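Local coordinates for Os03g0854200 protein (Oryza sativa Japonica Group, PDB 3HKM), which acts in vitro as a phosphorolytic RNase and hydrolytic DNase, binds double-stranded DNA and single-stranded RNA, and is a probable exosome component, at residues P49-R52 against K53-P57; A125-F129 against A130-L134. All coordinates share one frame; numbering follows the deposited sequence.

How the contacts relate
Both contacts are local, and each closes within one continuous run of the chain. Contact 1 folds a surface loop that leaves strand 38-49 and leads to strand 61-67, an outermost strand of the mixed sheet. The chain then runs through strand 61-67, helix 77-91 and strand 100-110 before it enters helix 115-130. Contact 2 ends that helix and turns the chain toward strand 138-145 of the second, antiparallel sheet. The two contacts follow in series and neither nests in nor crosses the other. The centres of contacts 1 and 2 lie about 20 Å apart, their nearest atoms about 10 Å. Strand 38-49 links them: contact 1 follows its end, and contact 2 packs on Val44 within it.

Contact 1 of 2, residues P49-R52 against K53-P57; sequences PGTR and KGENP
Thr51 lies over one face of the Pro57 ring. Its OG1, CB and CG2 are all on that same side. Thr51 CB is 3.3 Å from Pro57 CG, and Thr51 CG2 is 3.4 Å from Pro57 CD, tighter than usual carbon contact. The model is strained around this proline, so the exact closeness is doubtful. Thr51 CG2 is roughly anti to the backbone N (chi1 -31°, well off staggered) and meets Glu55 CB at 3.5 Å, with the two side chains about perpendicular. Thr51 OG1 is hydrogen-bonded to Asn99 ND2. The flat ends of Arg52 and Glu55 lead away from the contact. Their stems meet nearer the backbone, Arg52 CB to Glu55 CG at 3.9 Å. A type I beta turn runs from Arg52 to Glu55. Glu55 N donates to Arg52 O at 2.9 Å and closes the turn. With an alanine at Thr51, Asn99 ND2 would probably lose its hydroxyl partner and a gap would open beside Glu55 CB. The loop is a surface turn between strands 38-49 and 61-67. Gly50 is hydrogen-bonded through its backbone to Asn99, just before strand 100-110, and through its O to Thr101 OG1. Thr51 and Glu55 touch Ser61 of strand 61-67.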
ATOM      1  N   PRO A  49     -21.090  11.405  -6.872  1.00 24.71           N
ATOM      2  CA  PRO A  49     -21.252  12.745  -7.459  1.00 23.95           C
ATOM      3  C   PRO A  49     -20.940  13.878  -6.478  1.00 23.16           C
ATOM      4  O   PRO A  49     -21.322  13.816  -5.312  1.00 24.46           O
ATOM      5  CB  PRO A  49     -22.735  12.783  -7.841  1.00 23.02           C
ATOM      6  CG  PRO A  49     -23.088  11.348  -8.109  1.00 24.12           C
ATOM      7  CD  PRO A  49     -22.230  10.516  -7.181  1.00 23.52           C
ATOM      8  N   GLY A  50     -20.258  14.910  -6.955  1.00 23.23           N
ATOM      9  CA  GLY A  50     -19.982  16.078  -6.138  1.00 25.33           C
ATOM     10  C   GLY A  50     -18.523  16.188  -5.740  1.00 26.82           C
ATOM     11  O   GLY A  50     -17.815  15.189  -5.666  1.00 25.35           O
ATOM     12  N   THR A  51     -18.074  17.409  -5.476  1.00 28.71           N
ATOM     13  CA  THR A  51     -16.679  17.648  -5.122  1.00 31.03           C
ATOM     14  C   THR A  51     -16.540  18.658  -3.981  1.00 33.33           C
ATOM     15  O   THR A  51     -17.063  19.777  -4.059  1.00 33.43           O
ATOM     16  CB  THR A  51     -15.869  18.173  -6.330  1.00 30.70           C
ATOM     17  OG1 THR A  51     -16.401  17.644  -7.551  1.00 28.82           O
ATOM     18  CG2 THR A  51     -14.404  17.787  -6.202  1.00 32.00           C
ATOM     19  N   ARG A  52     -15.835  18.251  -2.926  1.00 33.71           N
ATOM     20  CA  ARG A  52     -15.448  19.155  -1.843  1.00 35.31           C
ATOM     21  C   ARG A  52     -15.236  20.566  -2.380  1.00 34.37           C
ATOM     22  O   ARG A  52     -14.681  20.748  -3.462  1.00 35.88           O
ATOM     23  CB  ARG A  52     -14.162  18.663  -1.168  1.00 35.99           C
ATOM     24  CG  ARG A  52     -14.313  17.352  -0.415  1.00 35.32           C
ATOM     25  CD  ARG A  52     -15.462  17.432   0.574  1.00 38.52           C
ATOM     26  NE  ARG A  52     -15.172  16.738   1.828  1.00 38.80           N
ATOM     27  CZ  ARG A  52     -15.689  15.563   2.174  1.00 37.91           C
ATOM     28  NH1 ARG A  52     -16.531  14.939   1.362  1.00 37.41           N
ATOM     29  NH2 ARG A  52     -15.364  15.010   3.337  1.00 37.69           N
ATOM     30  N   LYS A  53     -15.672  21.563  -1.620  1.00 35.28           N
ATOM     31  CA  LYS A  53     -15.683  22.938  -2.105  1.00 34.94           C
ATOM     32  C   LYS A  53     -14.269  23.424  -2.451  1.00 34.66           C
ATOM     33  O   LYS A  53     -14.086  24.329  -3.281  1.00 34.29           O
ATOM     34  CB  LYS A  53     -16.341  23.850  -1.069  1.00 36.60           C
ATOM     35  CG  LYS A  53     -17.317  24.859  -1.652  1.00 37.45           C
ATOM     36  CD  LYS A  53     -18.504  24.163  -2.302  1.00 35.02           C
ATOM     37  CE  LYS A  53     -19.460  25.178  -2.896  1.00 36.22           C
ATOM     38  NZ  LYS A  53     -19.924  26.140  -1.856  1.00 41.46           N
ATOM     39  N   GLY A  54     -13.273  22.805  -1.825  1.00 34.18           N
ATOM     40  CA  GLY A  54     -11.887  23.180  -2.039  1.00 34.99           C
ATOM     41  C   GLY A  54     -11.185  22.381  -3.123  1.00 38.12           C
ATOM     42  O   GLY A  54      -9.978  22.538  -3.322  1.00 39.28           O
ATOM     43  N   GLU A  55     -11.933  21.527  -3.823  1.00 36.57           N
ATOM     44  CA  GLU A  55     -11.374  20.724  -4.912  1.00 34.82           C
ATOM     45  C   GLU A  55     -11.878  21.190  -6.284  1.00 33.56           C
ATOM     46  O   GLU A  55     -12.670  22.126  -6.362  1.00 36.87           O
ATOM     47  CB  GLU A  55     -11.656  19.237  -4.681  1.00 36.93           C
ATOM     48  CG  GLU A  55     -11.005  18.680  -3.408  1.00 38.35           C
ATOM     49  CD  GLU A  55      -9.486  18.807  -3.426  1.00 40.84           C
ATOM     50  OE1 GLU A  55      -8.871  18.429  -4.454  1.00 42.40           O
ATOM     51  OE2 GLU A  55      -8.909  19.279  -2.417  1.00 39.41           O
ATOM     52  N   ASN A  56     -11.441  20.520  -7.352  1.00 35.19           N
ATOM     53  CA  ASN A  56     -11.500  21.061  -8.728  1.00 33.42           C
ATOM     54  C   ASN A  56     -12.715  20.767  -9.651  1.00 34.02           C
ATOM     55  O   ASN A  56     -12.773  21.277 -10.767  1.00 35.73           O
ATOM     56  CB  ASN A  56     -10.198  20.678  -9.455  1.00 33.54           C
ATOM     57  CG  ASN A  56     -10.234  20.976 -10.953  1.00 32.55           C
ATOM     58  OD1 ASN A  56     -10.797  21.979 -11.394  1.00 33.50           O
ATOM     59  ND2 ASN A  56      -9.608  20.110 -11.737  1.00 32.04           N
ATOM     60  N   PRO A  57     -13.729  20.044  -9.160  1.00 31.85           N
ATOM     61  CA  PRO A  57     -14.754  19.313  -9.918  1.00 32.02           C
ATOM     62  C   PRO A  57     -14.513  18.955 -11.402  1.00 31.71           C
ATOM     63  O   PRO A  57     -15.353  18.257 -11.971  1.00 29.08           O
ATOM     64  CB  PRO A  57     -15.969  20.229  -9.777  1.00 30.48           C
ATOM     65  CG  PRO A  57     -15.820  20.778  -8.365  1.00 33.29           C
ATOM     66  CD  PRO A  57     -14.344  20.662  -7.975  1.00 33.49           C
TER

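Contact 2 of 2, residues A125-F129 against A130-L134; sequences AALVF and AGIPL
Leu134 crosses both Leu127 and Val128 at about a right angle, with one methyl for each. Leu134 CD1 lies 3.9 Å from Leu127 CB. Leu134 CD2 reaches Val128 CG2 at 3.8 Å. The chi1 of Val128, 166°, sets CG2 beside the backbone N and anti to the carbonyl carbon, and this is the branch that meets Leu134. Leu127 has a second neighbour in Ile132. Its CD2 meets Ile132 CG1 at 3.8 Å, and these two side chains pass each other at a slant. Ile132 CG1 also sits close over the backbone, 3.4 Å from Leu127 O.

The chain reversal at Gly131 brings Ile132 back beside Leu127. Gly131 has positive phi and is the first residue to leave the helical conformation, in a Schellman motif. Two bonds run back into the last turn. Ile132 N binds Leu127 O at 3.0 Å and is nearly straight, with an angle of 170° at the hydrogen. Gly131 N binds Val128 O at 3.2 Å, from well above the carbonyl plane. Leu127 O also takes a weak bond from Ala130 N, whose better partner is Ala126 O at 2.9 Å. The apolar contact of Leu127 with Ile132 is the one that commonly accompanies this motif, between the residue just after the glycine and one in the last helical turn.

The motif stops helix 115-130 and directs the chain toward strand 138-145. Leu127 also packs on Leu88 and Ile91 of helix 77-91, and Leu134 joins it on Ile91. On the sheet side, Ala126, Ala130 and Ile132 meet Val44 of strand 38-49, while Ala125 and Ala126 rest on Ala31 of strand 29-35.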
ATOM      1  N   ALA A 125      -6.315  -3.196  -4.069  1.00 15.91           N
ATOM      2  CA  ALA A 125      -7.271  -4.283  -4.250  1.00 14.57           C
ATOM      3  C   ALA A 125      -8.709  -3.803  -4.088  1.00 18.19           C
ATOM      4  O   ALA A 125      -9.580  -4.172  -4.876  1.00 19.93           O
ATOM      5  CB  ALA A 125      -6.982  -5.415  -3.288  1.00 15.98           C
ATOM      6  N   ALA A 126      -8.956  -2.990  -3.064  1.00 16.26           N
ATOM      7  CA  ALA A 126     -10.295  -2.471  -2.800  1.00 17.34           C
ATOM      8  C   ALA A 126     -10.797  -1.523  -3.902  1.00 17.97           C
ATOM      9  O   ALA A 126     -11.968  -1.563  -4.265  1.00 18.60           O
ATOM     10  CB  ALA A 126     -10.348  -1.801  -1.449  1.00 15.09           C
ATOM     11  N   LEU A 127      -9.916  -0.678  -4.434  1.00 18.03           N
ATOM     12  CA  LEU A 127     -10.258   0.183  -5.572  1.00 17.43           C
ATOM     13  C   LEU A 127     -10.676  -0.642  -6.777  1.00 17.18           C
ATOM     14  O   LEU A 127     -11.663  -0.332  -7.451  1.00 17.90           O
ATOM     15  CB  LEU A 127      -9.066   1.051  -5.978  1.00 16.63           C
ATOM     16  CG  LEU A 127      -8.613   2.157  -5.029  1.00 17.55           C
ATOM     17  CD1 LEU A 127      -7.209   2.601  -5.394  1.00 14.50           C
ATOM     18  CD2 LEU A 127      -9.589   3.319  -5.072  1.00 17.18           C
ATOM     19  N   VAL A 128      -9.897  -1.676  -7.067  1.00 17.23           N
ATOM     20  CA  VAL A 128     -10.213  -2.561  -8.178  1.00 17.72           C
ATOM     21  C   VAL A 128     -11.588  -3.180  -7.965  1.00 19.16           C
ATOM     22  O   VAL A 128     -12.402  -3.243  -8.889  1.00 19.43           O
ATOM     23  CB  VAL A 128      -9.155  -3.669  -8.342  1.00 17.78           C
ATOM     24  CG1 VAL A 128      -9.665  -4.757  -9.269  1.00 21.05           C
ATOM     25  CG2 VAL A 128      -7.867  -3.078  -8.858  1.00 18.22           C
ATOM     26  N   PHE A 129     -11.849  -3.625  -6.737  1.00 19.02           N
ATOM     27  CA  PHE A 129     -13.120  -4.256  -6.427  1.00 19.71           C
ATOM     28  C   PHE A 129     -14.300  -3.293  -6.472  1.00 19.98           C
ATOM     29  O   PHE A 129     -15.419  -3.708  -6.757  1.00 21.91           O
ATOM     30  CB  PHE A 129     -13.089  -4.946  -5.070  1.00 21.46           C
ATOM     31  CG  PHE A 129     -14.380  -5.627  -4.730  1.00 27.79           C
ATOM     32  CD1 PHE A 129     -14.777  -6.773  -5.416  1.00 29.64           C
ATOM     33  CD2 PHE A 129     -15.218  -5.113  -3.755  1.00 26.67           C
ATOM     34  CE1 PHE A 129     -15.975  -7.401  -5.119  1.00 29.31           C
ATOM     35  CE2 PHE A 129     -16.419  -5.735  -3.463  1.00 27.45           C
ATOM     36  CZ  PHE A 129     -16.794  -6.884  -4.139  1.00 26.67           C
ATOM     37  N   ALA A 130     -14.051  -2.021  -6.174  1.00 18.45           N
ATOM     38  CA  ALA A 130     -15.094  -0.995  -6.205  1.00 17.79           C
ATOM     39  C   ALA A 130     -15.341  -0.480  -7.625  1.00 18.08           C
ATOM     40  O   ALA A 130     -16.242   0.328  -7.854  1.00 18.11           O
ATOM     41  CB  ALA A 130     -14.733   0.156  -5.285  1.00 17.42           C
ATOM     42  N   GLY A 131     -14.541  -0.945  -8.579  1.00 17.53           N
ATOM     43  CA  GLY A 131     -14.671  -0.480  -9.951  1.00 18.65           C
ATOM     44  C   GLY A 131     -14.227   0.962 -10.135  1.00 17.53           C
ATOM     45  O   GLY A 131     -14.844   1.729 -10.868  1.00 18.10           O
ATOM     46  N   ILE A 132     -13.152   1.336  -9.450  1.00 17.64           N
ATOM     47  CA  ILE A 132     -12.571   2.658  -9.620  1.00 16.41           C
ATOM     48  C   ILE A 132     -11.541   2.531 -10.717  1.00 18.13           C
ATOM     49  O   ILE A 132     -10.651   1.688 -10.636  1.00 19.27           O
ATOM     50  CB  ILE A 132     -11.867   3.138  -8.341  1.00 16.82           C
ATOM     51  CG1 ILE A 132     -12.748   2.916  -7.102  1.00 16.30           C
ATOM     52  CG2 ILE A 132     -11.437   4.592  -8.476  1.00 17.08           C
ATOM     53  CD1 ILE A 132     -14.071   3.631  -7.134  1.00 18.16           C
ATOM     54  N   PRO A 133     -11.657   3.358 -11.760  1.00 18.59           N
ATOM     55  CA  PRO A 133     -10.719   3.279 -12.888  1.00 19.09           C
ATOM     56  C   PRO A 133      -9.272   3.600 -12.477  1.00 20.11           C
ATOM     57  O   PRO A 133      -8.992   4.691 -11.981  1.00 19.56           O
ATOM     58  CB  PRO A 133     -11.258   4.339 -13.864  1.00 18.77           C
ATOM     59  CG  PRO A 133     -12.678   4.557 -13.459  1.00 19.83           C
ATOM     60  CD  PRO A 133     -12.713   4.361 -11.977  1.00 18.66           C
ATOM     61  N   LEU A 134      -8.363   2.653 -12.691  1.00 21.50           N
ATOM     62  CA  LEU A 134      -6.955   2.854 -12.379  1.00 19.49           C
ATOM     63  C   LEU A 134      -6.120   2.954 -13.655  1.00 24.35           C
ATOM     64  O   LEU A 134      -6.476   2.361 -14.680  1.00 24.21           O
ATOM     65  CB  LEU A 134      -6.443   1.692 -11.533  1.00 21.45           C
ATOM     66  CG  LEU A 134      -6.446   1.747 -10.000  1.00 21.94           C
ATOM     67  CD1 LEU A 134      -7.694   2.391  -9.424  1.00 19.90           C
ATOM     68  CD2 LEU A 134      -6.243   0.338  -9.440  1.00 22.67           C
TER